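Local coordinates for dextranase (Pseudarthrobacter oxydans, PDB 6NZS), which catalyses the endohydrolysis of (1->6)-alpha-D-glucosidic linkages in dextran, at residues D442-N446 / I489-A493; W515-S520 / D566-R571; V519-R524 / I572-N578. The contacts are given in a common frame with arbitrary orientation. Residues are numbered along the deposited sequence.

Contact 1 of 3, residues D442-N446 / I489-A493; sequences DVKYN and IRVYA
This contact sits on the parallel beta-helix of the enzyme, where loop 442-446 lies beside strand 489-493 of a parallel sheet. The strand is extended, as are Val443 and Lys444 in the loop; Tyr445 turns to phi/psi -80/-21. The closest CA pair is Tyr445 and Arg490, 7.2 Å apart. Arg490 and Tyr492 both point their CA-to-CB bonds at the loop, as alternate residues on one face of the strand do.

Polar contacts centre on Arg490, whose chain is nearly extended beyond an m chi1. Its NH1 donates to Lys444 O at 3.0 Å. Its NE and NH2 bond instead to the backbone oxygens of Val519 and Ser517. Tyr492 OH bonds to His521 ND1. Within the loop, Lys444 NZ forms a salt bridge with Asp442 OD2 at 2.9 Å.

In the packing part, Val443 CG1 lies over one guanidinium face, 3.6 Å from Arg490 NH1. Tyr445 and Tyr492, both m, form a T-shaped pair with the edge of Tyr445 toward the face of Tyr492. Centroids are 5.2 Å apart and planes meet at 71°.

Water 1 joins both sides: it donates to Asp442 O at 2.7 Å and accepts from Lys444 N at 3.2 Å and Arg490 NH1 at 2.8 Å.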
# COMPACT_ATOMS: atom_id res chain seq x y z
N ASP A 442 -20.20 -8.67 -9.89
CA ASP A 442 -20.72 -7.67 -10.80
C ASP A 442 -19.56 -6.84 -11.35
O ASP A 442 -18.44 -6.86 -10.83
CB ASP A 442 -21.78 -6.78 -10.13
CG ASP A 442 -21.30 -6.10 -8.86
OD1 ASP A 442 -20.46 -6.66 -8.13
OD2 ASP A 442 -21.78 -4.97 -8.56
N VAL A 443 -19.84 -6.11 -12.44
CA VAL A 443 -18.81 -5.30 -13.11
C VAL A 443 -18.79 -3.93 -12.44
O VAL A 443 -19.54 -3.03 -12.79
CB VAL A 443 -19.05 -5.22 -14.62
CG1 VAL A 443 -18.03 -4.32 -15.29
CG2 VAL A 443 -19.03 -6.63 -15.25
N LYS A 444 -17.90 -3.78 -11.45
CA LYS A 444 -17.78 -2.52 -10.72
C LYS A 444 -16.93 -1.51 -11.47
O LYS A 444 -16.06 -1.87 -12.27
CB LYS A 444 -17.15 -2.77 -9.35
CG LYS A 444 -17.92 -3.72 -8.46
CD LYS A 444 -18.67 -2.98 -7.41
CE LYS A 444 -19.31 -3.93 -6.42
NZ LYS A 444 -20.73 -3.55 -6.23
N TYR A 445 -17.19 -0.23 -11.21
CA TYR A 445 -16.47 0.83 -11.91
C TYR A 445 -15.08 1.09 -11.35
O TYR A 445 -14.24 1.66 -12.05
CB TYR A 445 -17.24 2.15 -11.87
CG TYR A 445 -18.63 2.12 -12.46
CD1 TYR A 445 -18.83 2.35 -13.82
CD2 TYR A 445 -19.74 1.89 -11.66
CE1 TYR A 445 -20.11 2.34 -14.36
CE2 TYR A 445 -21.02 1.87 -12.19
CZ TYR A 445 -21.20 2.10 -13.54
OH TYR A 445 -22.48 2.09 -14.07
N ASN A 446 -14.83 0.70 -10.10
CA ASN A 446 -13.59 1.04 -9.39
C ASN A 446 -12.86 -0.23 -8.98
O ASN A 446 -12.79 -0.56 -7.79
CB ASN A 446 -13.85 1.97 -8.18
CG ASN A 446 -14.73 1.33 -7.11
OD1 ASN A 446 -15.70 0.63 -7.42
ND2 ASN A 446 -14.39 1.57 -5.85
N ILE A 489 -7.84 -3.66 -16.74
CA ILE A 489 -7.97 -2.20 -16.85
C ILE A 489 -9.41 -1.80 -17.14
O ILE A 489 -10.05 -2.35 -18.04
CB ILE A 489 -6.98 -1.64 -17.89
CG1 ILE A 489 -7.08 -0.12 -17.96
CG2 ILE A 489 -7.21 -2.26 -19.27
CD1 ILE A 489 -5.86 0.53 -18.63
N ARG A 490 -9.91 -0.82 -16.39
CA ARG A 490 -11.21 -0.22 -16.69
C ARG A 490 -11.04 1.29 -16.67
O ARG A 490 -10.77 1.87 -15.61
CB ARG A 490 -12.30 -0.67 -15.72
CG ARG A 490 -12.83 -2.06 -16.06
CD ARG A 490 -13.82 -2.60 -15.04
NE ARG A 490 -13.97 -4.03 -15.27
CZ ARG A 490 -14.54 -4.89 -14.44
NH1 ARG A 490 -15.07 -4.47 -13.30
NH2 ARG A 490 -14.57 -6.18 -14.75
N VAL A 491 -11.22 1.92 -17.82
CA VAL A 491 -11.11 3.37 -17.95
C VAL A 491 -12.49 3.91 -18.29
O VAL A 491 -12.96 3.74 -19.42
CB VAL A 491 -10.07 3.75 -19.01
CG1 VAL A 491 -10.05 5.27 -19.21
CG2 VAL A 491 -8.68 3.25 -18.60
N TYR A 492 -13.13 4.56 -17.33
CA TYR A 492 -14.31 5.38 -17.58
C TYR A 492 -13.79 6.81 -17.67
O TYR A 492 -13.54 7.45 -16.66
CB TYR A 492 -15.36 5.16 -16.49
CG TYR A 492 -15.64 3.68 -16.34
CD1 TYR A 492 -16.45 3.01 -17.25
CD2 TYR A 492 -15.03 2.94 -15.34
CE1 TYR A 492 -16.66 1.64 -17.15
CE2 TYR A 492 -15.23 1.60 -15.22
CZ TYR A 492 -16.05 0.95 -16.12
OH TYR A 492 -16.24 -0.41 -16.00
N ALA A 493 -13.57 7.27 -18.91
CA ALA A 493 -12.84 8.51 -19.12
C ALA A 493 -13.70 9.71 -18.76
O ALA A 493 -14.73 9.96 -19.39
CB ALA A 493 -12.37 8.61 -20.57
O HOH W 1 -15.90 -6.25 -11.29

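Contact 2 of 3, residues W515-S520 / D566-R571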
# COMPACT_ATOMS: atom_id res chain seq x y z
N TRP A 515 -16.09 -14.99 -17.16
CA TRP A 515 -15.26 -14.07 -17.95
C TRP A 515 -15.91 -12.70 -18.11
O TRP A 515 -15.21 -11.70 -18.24
CB TRP A 515 -14.80 -14.67 -19.29
CG TRP A 515 -15.87 -15.23 -20.21
CD1 TRP A 515 -16.21 -16.55 -20.35
CD2 TRP A 515 -16.69 -14.50 -21.13
NE1 TRP A 515 -17.20 -16.68 -21.30
CE2 TRP A 515 -17.52 -15.44 -21.78
CE3 TRP A 515 -16.81 -13.14 -21.46
CZ2 TRP A 515 -18.46 -15.06 -22.75
CZ3 TRP A 515 -17.75 -12.77 -22.42
CH2 TRP A 515 -18.56 -13.73 -23.05
N THR A 516 -17.25 -12.63 -18.05
CA THR A 516 -17.92 -11.33 -18.11
C THR A 516 -17.54 -10.44 -16.93
O THR A 516 -17.54 -9.21 -17.06
CB THR A 516 -19.44 -11.54 -18.16
OG1 THR A 516 -19.83 -12.45 -17.13
CG2 THR A 516 -19.84 -12.13 -19.50
N SER A 517 -17.22 -11.02 -15.77
CA SER A 517 -16.81 -10.25 -14.60
C SER A 517 -15.36 -9.81 -14.69
O SER A 517 -14.92 -9.02 -13.85
CB SER A 517 -16.97 -11.08 -13.32
OG SER A 517 -18.31 -11.52 -13.15
N GLN A 518 -14.62 -10.33 -15.66
CA GLN A 518 -13.19 -10.08 -15.80
C GLN A 518 -12.90 -9.10 -16.92
O GLN A 518 -11.73 -8.92 -17.28
CB GLN A 518 -12.47 -11.40 -16.04
CG GLN A 518 -12.71 -12.38 -14.91
CD GLN A 518 -12.20 -13.77 -15.20
OE1 GLN A 518 -12.14 -14.21 -16.35
NE2 GLN A 518 -11.83 -14.49 -14.14
N VAL A 519 -13.93 -8.44 -17.45
CA VAL A 519 -13.77 -7.63 -18.65
C VAL A 519 -12.95 -6.38 -18.35
O VAL A 519 -13.01 -5.80 -17.26
CB VAL A 519 -15.16 -7.27 -19.20
CG1 VAL A 519 -15.88 -6.30 -18.28
CG2 VAL A 519 -15.05 -6.69 -20.61
N SER A 520 -12.16 -5.96 -19.34
CA SER A 520 -11.52 -4.65 -19.33
C SER A 520 -12.35 -3.69 -20.18
O SER A 520 -12.90 -4.09 -21.21
CB SER A 520 -10.10 -4.76 -19.87
OG SER A 520 -9.23 -5.31 -18.88
N ASP A 566 -13.26 -9.99 -25.30
CA ASP A 566 -13.80 -10.14 -23.95
C ASP A 566 -13.94 -11.61 -23.54
O ASP A 566 -13.72 -11.94 -22.37
CB ASP A 566 -15.10 -9.35 -23.74
CG ASP A 566 -16.22 -9.72 -24.72
OD1 ASP A 566 -16.02 -10.47 -25.69
OD2 ASP A 566 -17.34 -9.22 -24.49
N HIS A 567 -14.27 -12.49 -24.49
CA HIS A 567 -14.41 -13.92 -24.24
C HIS A 567 -13.12 -14.68 -24.52
O HIS A 567 -13.13 -15.92 -24.47
CB HIS A 567 -15.53 -14.48 -25.14
CG HIS A 567 -15.29 -14.26 -26.60
ND1 HIS A 567 -14.65 -15.18 -27.40
CD2 HIS A 567 -15.60 -13.21 -27.41
CE1 HIS A 567 -14.58 -14.72 -28.64
NE2 HIS A 567 -15.14 -13.52 -28.66
N GLN A 568 -12.04 -13.99 -24.83
CA GLN A 568 -10.74 -14.57 -25.10
C GLN A 568 -9.80 -14.26 -23.94
O GLN A 568 -10.18 -13.63 -22.95
CB GLN A 568 -10.19 -14.04 -26.43
CG GLN A 568 -11.20 -14.18 -27.58
CD GLN A 568 -10.66 -13.75 -28.93
OE1 GLN A 568 -10.06 -12.68 -29.07
NE2 GLN A 568 -10.88 -14.58 -29.95
N LEU A 569 -8.55 -14.71 -24.08
CA LEU A 569 -7.60 -14.62 -22.97
C LEU A 569 -7.42 -13.19 -22.48
O LEU A 569 -7.30 -12.95 -21.27
CB LEU A 569 -6.26 -15.23 -23.38
CG LEU A 569 -5.17 -15.23 -22.30
CD1 LEU A 569 -5.57 -16.11 -21.10
CD2 LEU A 569 -3.85 -15.70 -22.88
N GLY A 570 -7.39 -12.21 -23.39
CA GLY A 570 -7.11 -10.84 -22.97
C GLY A 570 -8.26 -10.16 -22.24
O GLY A 570 -8.03 -9.18 -21.52
N ARG A 571 -9.49 -10.64 -22.44
CA ARG A 571 -10.66 -10.11 -21.75
C ARG A 571 -10.94 -8.64 -22.08
O ARG A 571 -11.56 -7.93 -21.30
CB ARG A 571 -10.60 -10.31 -20.22
CG ARG A 571 -10.32 -11.75 -19.75
CD ARG A 571 -11.54 -12.66 -19.93
NE ARG A 571 -11.46 -13.83 -19.04
CZ ARG A 571 -10.89 -14.99 -19.37
NH1 ARG A 571 -10.33 -15.17 -20.55
NH2 ARG A 571 -10.87 -15.98 -18.49
O HOH W 2 -14.73 -10.22 -20.54
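This is a loop-to-loop contact of mixed character, partly buried, at the edge of the parallel beta-helix. Segment 515-520 runs from a short 3-10 turn into strand 521-524. Segment 566-571 lies in the long loop between strands 555-556 and 582-585.

Arg571 makes the main polar link. Its CA-to-CB bond points toward 515-520, and Gln518 OE1 accepts from both Arg571 NE (2.8 Å) and Arg571 NH2 (3.1 Å). The third nitrogen stays in its own segment: Arg571 NH1 donates to Gln568 O at 2.9 Å. That oxygen also takes Arg571 N at 3.1 Å, closing a type I turn from Gln568 to Arg571. Arg571 itself has a left-handed backbone (phi/psi 62/25). Trp515 CB lies over one face of the guanidinium, 3.5 Å from Arg571 NE. Gln518 NE2 is held by Asn511 O, so the amide is bound at both ends.

The backbones meet at one point. Ser520 N donates to Arg571 O at 2.8 Å and 168°, and Val519 CA approaches the same oxygen at 3.5 Å in a CA-H...O contact.

At the exposed end, Trp515 covers Asp566 and His567. His567 CB sits 3.7 Å from the centroid of the six-membered ring of Trp515, only 9° off the normal, a clear CH-pi contact. Water 2 donates to Trp515 O (2.8 Å) and Asp566 O (2.7 Å).

The Ser520-Arg571 bond starts a short parallel pairing, with a single bridge at Ser520-Ile572, as between successive turns of a right-handed parallel beta-helix.

Contact 3 of 3, residues V519-R524 / I572-N578; sequences VSHLKR and IGFDGEN
Segment 572-578 runs parallel to 519-524, an extended segment whose later residues form the last strand of a parallel sheet. CA atoms pair at Ser520-Ile572 (4.8 Å) and Leu522-Phe574 (4.6 Å).

Ile572 is bridged to Ser520. Its CA-to-CB bond points away from 519-524, and the side chain touches Leu547 and Tyr550. Gly573 breaks the extension (phi/psi -116/40), and its N donates to Ser520 O at 2.8 Å. A CB here would clash with Val519 CG2. Water 3 fills the gap where the next parallel bond would lie: Leu522 N and Gly573 O are 4.8 Å apart. It accepts from Leu522 N at 3.0 Å and lies 2.8 Å from Gly573 O and Asp575 OD1.

Phe574 and Asp575 are extended again. Phe574 (chi1 m) offers a ring face to Leu522 (chi1 t), whose CB is 3.8 Å from the centroid in a CH-pi contact. Parallel pairing between successive coils is the rule of the parallel beta-helix, but here only one bridge is regular.

Asp575 N reaches Leu522 O at 3.3 Å, and Asp575 OD1 forms a salt bridge with Lys523 NZ at 2.8 Å. A 3-10 turn follows, with Asn578 N bonded to Asp575 O at 2.9 Å. Glu577 OE2 forms salt bridges with Arg524 NH2 at 3.5 Å and with Lys532. Asn578 (chi1 m) donates from ND2 to Leu522 O at 3.0 Å, and its OD1 takes a weak bond from Arg524 NE at 3.2 Å; Arg524 NH1 bonds to Val533 O. Water 4 joins Arg524 N, Asp575 OD2, Glu577 OE2 and Asn578 ND2.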
# COMPACT_ATOMS: atom_id res chain seq x y z
N VAL A 519 -13.93 -8.44 -17.45
CA VAL A 519 -13.77 -7.63 -18.65
C VAL A 519 -12.95 -6.38 -18.35
O VAL A 519 -13.01 -5.80 -17.26
CB VAL A 519 -15.16 -7.27 -19.20
CG1 VAL A 519 -15.88 -6.30 -18.28
CG2 VAL A 519 -15.05 -6.69 -20.61
N SER A 520 -12.16 -5.96 -19.34
CA SER A 520 -11.52 -4.65 -19.33
C SER A 520 -12.35 -3.69 -20.18
O SER A 520 -12.90 -4.09 -21.21
CB SER A 520 -10.10 -4.76 -19.87
OG SER A 520 -9.23 -5.31 -18.88
N HIS A 521 -12.44 -2.42 -19.74
CA HIS A 521 -13.31 -1.43 -20.35
C HIS A 521 -12.54 -0.18 -20.75
O HIS A 521 -11.54 0.19 -20.13
CB HIS A 521 -14.41 -0.98 -19.37
CG HIS A 521 -15.60 -1.88 -19.33
ND1 HIS A 521 -16.57 -1.78 -18.35
CD2 HIS A 521 -15.98 -2.90 -20.13
CE1 HIS A 521 -17.51 -2.69 -18.57
NE2 HIS A 521 -17.17 -3.38 -19.64
N LEU A 522 -13.04 0.49 -21.79
CA LEU A 522 -12.53 1.79 -22.23
C LEU A 522 -13.73 2.53 -22.81
O LEU A 522 -14.23 2.17 -23.88
CB LEU A 522 -11.45 1.60 -23.29
CG LEU A 522 -10.82 2.88 -23.85
CD1 LEU A 522 -10.05 3.65 -22.77
CD2 LEU A 522 -9.89 2.53 -24.99
N LYS A 523 -14.20 3.56 -22.09
CA LYS A 523 -15.45 4.23 -22.43
C LYS A 523 -15.26 5.73 -22.31
O LYS A 523 -14.56 6.21 -21.41
CB LYS A 523 -16.57 3.81 -21.47
CG LYS A 523 -16.89 2.31 -21.51
CD LYS A 523 -18.11 1.99 -20.65
CE LYS A 523 -18.46 0.51 -20.74
NZ LYS A 523 -19.02 0.16 -22.08
N ARG A 524 -15.90 6.48 -23.22
CA ARG A 524 -15.84 7.93 -23.23
C ARG A 524 -17.14 8.47 -22.65
O ARG A 524 -18.22 8.26 -23.22
CB ARG A 524 -15.64 8.45 -24.66
CG ARG A 524 -14.38 7.94 -25.32
CD ARG A 524 -14.08 8.64 -26.64
NE ARG A 524 -15.04 8.31 -27.69
CZ ARG A 524 -15.67 9.22 -28.44
NH1 ARG A 524 -15.45 10.51 -28.25
NH2 ARG A 524 -16.52 8.82 -29.38
N ILE A 572 -10.49 -8.17 -23.25
CA ILE A 572 -10.62 -6.76 -23.59
C ILE A 572 -12.00 -6.51 -24.19
O ILE A 572 -12.30 -7.00 -25.29
CB ILE A 572 -9.50 -6.30 -24.54
CG1 ILE A 572 -8.15 -6.32 -23.82
CG2 ILE A 572 -9.79 -4.89 -25.07
CD1 ILE A 572 -6.96 -6.11 -24.74
N GLY A 573 -12.83 -5.76 -23.47
CA GLY A 573 -14.17 -5.39 -23.89
C GLY A 573 -14.32 -3.89 -24.10
O GLY A 573 -15.33 -3.30 -23.73
N PHE A 574 -13.29 -3.29 -24.67
CA PHE A 574 -13.30 -1.86 -24.97
C PHE A 574 -14.42 -1.55 -25.96
O PHE A 574 -14.78 -2.37 -26.81
CB PHE A 574 -11.96 -1.46 -25.58
CG PHE A 574 -10.77 -1.58 -24.63
CD1 PHE A 574 -10.94 -1.82 -23.27
CD2 PHE A 574 -9.48 -1.42 -25.12
CE1 PHE A 574 -9.83 -1.91 -22.42
CE2 PHE A 574 -8.38 -1.51 -24.29
CZ PHE A 574 -8.56 -1.75 -22.93
N ASP A 575 -14.99 -0.35 -25.86
CA ASP A 575 -16.08 0.03 -26.76
C ASP A 575 -15.62 0.00 -28.21
O ASP A 575 -14.51 0.43 -28.53
CB ASP A 575 -16.58 1.45 -26.44
CG ASP A 575 -17.37 1.54 -25.15
OD1 ASP A 575 -17.51 0.53 -24.42
OD2 ASP A 575 -17.85 2.65 -24.85
N GLY A 576 -16.48 -0.51 -29.09
CA GLY A 576 -16.12 -0.60 -30.50
C GLY A 576 -15.79 0.75 -31.11
O GLY A 576 -14.91 0.83 -31.98
N GLU A 577 -16.45 1.82 -30.67
CA GLU A 577 -16.16 3.14 -31.20
C GLU A 577 -14.74 3.60 -30.90
O GLU A 577 -14.25 4.53 -31.53
CB GLU A 577 -17.18 4.18 -30.70
CG GLU A 577 -17.01 4.60 -29.25
CD GLU A 577 -17.98 5.70 -28.84
OE1 GLU A 577 -18.80 6.12 -29.69
OE2 GLU A 577 -17.93 6.16 -27.68
N ASN A 578 -14.07 2.95 -29.95
CA ASN A 578 -12.71 3.32 -29.57
C ASN A 578 -11.66 2.41 -30.18
O ASN A 578 -10.49 2.47 -29.77
CB ASN A 578 -12.59 3.34 -28.04
CG ASN A 578 -13.54 4.33 -27.41
OD1 ASN A 578 -13.79 5.40 -27.97
ND2 ASN A 578 -14.08 3.98 -26.25
O HOH W 3 -15.61 -0.67 -22.76
O HOH W 4 -16.81 5.07 -25.49

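How the contacts relate
From the N terminus, loop 442-446 comes first. Contact 1 closes when the chain returns as strand 489-493, before the other two contacts open. Contacts 2 and 3 then start from one continuous run, 515-524, and share Val519 and Ser520. Their second segments, 566-571 and 572-578, follow in the same order, so the two closures cross rather than nest. Strands 489-493 and 521-524 are neighbours in one sheet, which links contact 1 to contact 3. Contact 1 also meets contact 2 through Arg490 at Ser517 and Val519. Together they tie loops 442-446 and 515-520, strands 489-493 and 521-524 and the loop before strand 582-585, all on the same side of the chain's centre.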